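Local coordinates for paternally-expressed gene 3 protein (Homo sapiens, PDB 4BHX) that acts in apoptosis and p53-linked neuronal death pathways and, through its SCAN domain, forms homo- or heterodimers that control gene expression, at residues 53-58 with 79-84. Sequence-based numbering, arbitrary orientation.
Sequences LVLEQY and EKLVTL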
loop_
_atom_site.group_PDB
_atom_site.type_symbol
_atom_site.label_atom_id
_atom_site.label_comp_id
_atom_site.label_asym_id
_atom_site.label_seq_id
_atom_site.Cartn_x
_atom_site.Cartn_y
_atom_site.Cartn_z
ATOM N N LEU A 53 -1.795 6.491 -0.327
ATOM C CA LEU A 53 -3.048 5.979 0.221
ATOM C C LEU A 53 -4.100 5.884 -0.875
ATOM O O LEU A 53 -4.893 4.928 -0.918
ATOM C CB LEU A 53 -3.572 6.941 1.284
ATOM C CG LEU A 53 -2.594 7.118 2.404
ATOM C CD1 LEU A 53 -3.041 8.196 3.389
ATOM C CD2 LEU A 53 -2.460 5.786 3.077
ATOM N N VAL A 54 -4.134 6.867 -1.748
ATOM C CA VAL A 54 -5.027 6.841 -2.890
ATOM C C VAL A 54 -4.675 5.648 -3.806
ATOM O O VAL A 54 -5.546 4.869 -4.212
ATOM C CB VAL A 54 -4.996 8.159 -3.669
ATOM C CG1 VAL A 54 -5.720 8.054 -5.010
ATOM C CG2 VAL A 54 -5.561 9.291 -2.865
ATOM N N LEU A 55 -3.386 5.479 -4.095
ATOM C CA LEU A 55 -2.958 4.305 -4.867
ATOM C C LEU A 55 -3.360 2.961 -4.225
ATOM O O LEU A 55 -3.913 2.097 -4.951
ATOM C CB LEU A 55 -1.456 4.382 -5.159
ATOM C CG LEU A 55 -0.928 3.142 -5.965
ATOM C CD1 LEU A 55 -1.523 3.151 -7.353
ATOM C CD2 LEU A 55 0.584 3.216 -5.915
ATOM N N GLU A 56 -3.191 2.816 -2.895
ATOM C CA GLU A 56 -3.530 1.628 -2.168
ATOM C C GLU A 56 -5.011 1.291 -2.355
ATOM O O GLU A 56 -5.381 0.134 -2.675
ATOM C CB GLU A 56 -3.253 1.743 -0.686
ATOM C CG GLU A 56 -3.607 0.473 0.067
ATOM C CD GLU A 56 -3.531 0.579 1.567
ATOM O OE1 GLU A 56 -3.699 1.712 2.188
ATOM O OE2 GLU A 56 -3.204 -0.476 2.172
ATOM N N GLN A 57 -5.847 2.307 -2.208
ATOM C CA GLN A 57 -7.314 2.134 -2.362
ATOM C C GLN A 57 -7.694 1.810 -3.819
ATOM O O GLN A 57 -8.412 0.864 -4.078
ATOM C CB GLN A 57 -8.066 3.344 -1.768
ATOM C CG GLN A 57 -9.582 3.149 -1.858
ATOM C CD GLN A 57 -10.092 2.017 -1.034
ATOM O OE1 GLN A 57 -9.521 1.663 0.013
ATOM N NE2 GLN A 57 -11.167 1.422 -1.482
ATOM N N TYR A 58 -7.100 2.523 -4.781
ATOM C CA TYR A 58 -7.348 2.312 -6.195
ATOM C C TYR A 58 -7.041 0.881 -6.610
ATOM O O TYR A 58 -7.896 0.248 -7.276
ATOM C CB TYR A 58 -6.587 3.302 -7.096
ATOM C CG TYR A 58 -7.266 3.677 -8.433
ATOM C CD1 TYR A 58 -8.054 2.756 -9.159
ATOM C CD2 TYR A 58 -7.061 4.938 -8.993
ATOM C CE1 TYR A 58 -8.676 3.117 -10.355
ATOM C CE2 TYR A 58 -7.707 5.332 -10.147
ATOM C CZ TYR A 58 -8.479 4.401 -10.854
ATOM O OH TYR A 58 -9.089 4.814 -12.009
ATOM N N GLU A 79 -1.072 7.981 -11.566
ATOM C CA GLU A 79 -1.117 8.486 -12.912
ATOM C C GLU A 79 -0.867 7.404 -13.922
ATOM O O GLU A 79 -1.514 7.311 -14.950
ATOM C CB GLU A 79 -0.070 9.602 -13.044
ATOM C CG GLU A 79 -0.769 10.922 -13.037
ATOM C CD GLU A 79 -1.496 11.109 -14.338
ATOM O OE1 GLU A 79 -0.955 10.622 -15.351
ATOM O OE2 GLU A 79 -2.583 11.722 -14.337
ATOM N N LYS A 80 0.107 6.613 -13.590
ATOM C CA LYS A 80 0.485 5.516 -14.373
ATOM C C LYS A 80 -0.753 4.649 -14.533
ATOM O O LYS A 80 -1.257 4.466 -15.654
ATOM C CB LYS A 80 1.528 4.819 -13.600
ATOM C CG LYS A 80 2.384 3.872 -14.360
ATOM C CD LYS A 80 3.819 4.064 -13.864
ATOM C CE LYS A 80 4.768 3.037 -14.464
ATOM N NZ LYS A 80 5.543 2.280 -13.437
ATOM N N LEU A 81 -1.275 4.194 -13.383
ATOM C CA LEU A 81 -2.402 3.268 -13.300
ATOM C C LEU A 81 -3.539 3.741 -14.169
ATOM O O LEU A 81 -4.118 2.942 -14.895
ATOM C CB LEU A 81 -2.851 3.099 -11.794
ATOM C CG LEU A 81 -4.050 2.198 -11.452
ATOM C CD1 LEU A 81 -3.823 0.790 -11.925
ATOM C CD2 LEU A 81 -4.407 2.200 -9.953
ATOM N N VAL A 82 -3.849 5.029 -14.108
ATOM C CA VAL A 82 -4.918 5.626 -14.869
ATOM C C VAL A 82 -4.677 5.574 -16.379
ATOM O O VAL A 82 -5.621 5.362 -17.166
ATOM C CB VAL A 82 -5.123 7.100 -14.510
ATOM C CG1 VAL A 82 -5.869 7.830 -15.633
ATOM C CG2 VAL A 82 -5.900 7.218 -13.212
ATOM N N THR A 83 -3.435 5.782 -16.796
ATOM C CA THR A 83 -3.149 5.823 -18.251
ATOM C C THR A 83 -3.134 4.399 -18.763
ATOM O O THR A 83 -3.675 4.082 -19.844
ATOM C CB THR A 83 -1.832 6.540 -18.556
ATOM O OG1 THR A 83 -0.740 5.908 -17.867
ATOM C CG2 THR A 83 -1.966 8.005 -18.147
ATOM N N LEU A 84 -2.620 3.529 -17.915
ATOM C CA LEU A 84 -2.707 2.136 -18.185
ATOM C C LEU A 84 -4.177 1.665 -18.329
ATOM O O LEU A 84 -4.545 1.048 -19.337
ATOM C CB LEU A 84 -1.976 1.408 -17.092
ATOM C CG LEU A 84 -1.956 -0.076 -17.195
ATOM C CD1 LEU A 84 -1.159 -0.489 -18.431
ATOM C CD2 LEU A 84 -1.365 -0.626 -15.920
#
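Tyr58 meets Leu81 and Val82 along most of its length, and following it outward from CB maps the contact. Tyr58 CB already lies 3.8 Å from Leu81 CD2. Tyr58 CG comes to 3.6 Å from Leu81 CD2, the shortest approach between the segments, and Tyr58 CD1 and Tyr58 CD2 flank the same methyl. The methyl therefore sits over the CG end of one face, displaced from the centroid toward the rim: Leu81 CD2 is 3.9 Å from the centroid of the Tyr58 ring and 27° off its normal, which is CH-pi geometry. Further out the partner changes. Tyr58 CE2 approaches Val82 CG2 at 4.0 Å, obliquely to the ring, and Tyr58 OH is 4.2 Å from the same Val82 CG2, a loose van der Waals approach. These side chains join helix 46-61 to helix 78-85 within the all-helical SCAN domain; the local axes run at 35° and come no nearer than 11.2 Å, so side chains alone bridge the gap. Leu81 spans it with CG anti to the backbone N (chi1 178°), and Leu81 CD2 also touches Leu55 CD1 at 4.0 Å, so that one methyl packs against residues a helical turn apart. Leu81 is buried, with Val70 of helix 67-73 and Pro75 adding to its surroundings, whereas Tyr58 remains partly exposed and also touches Leu85. Within helix 78-85, the carbonyl oxygen of Lys80 accepts both the Thr83 hydroxyl and the backbone N-H of Leu84.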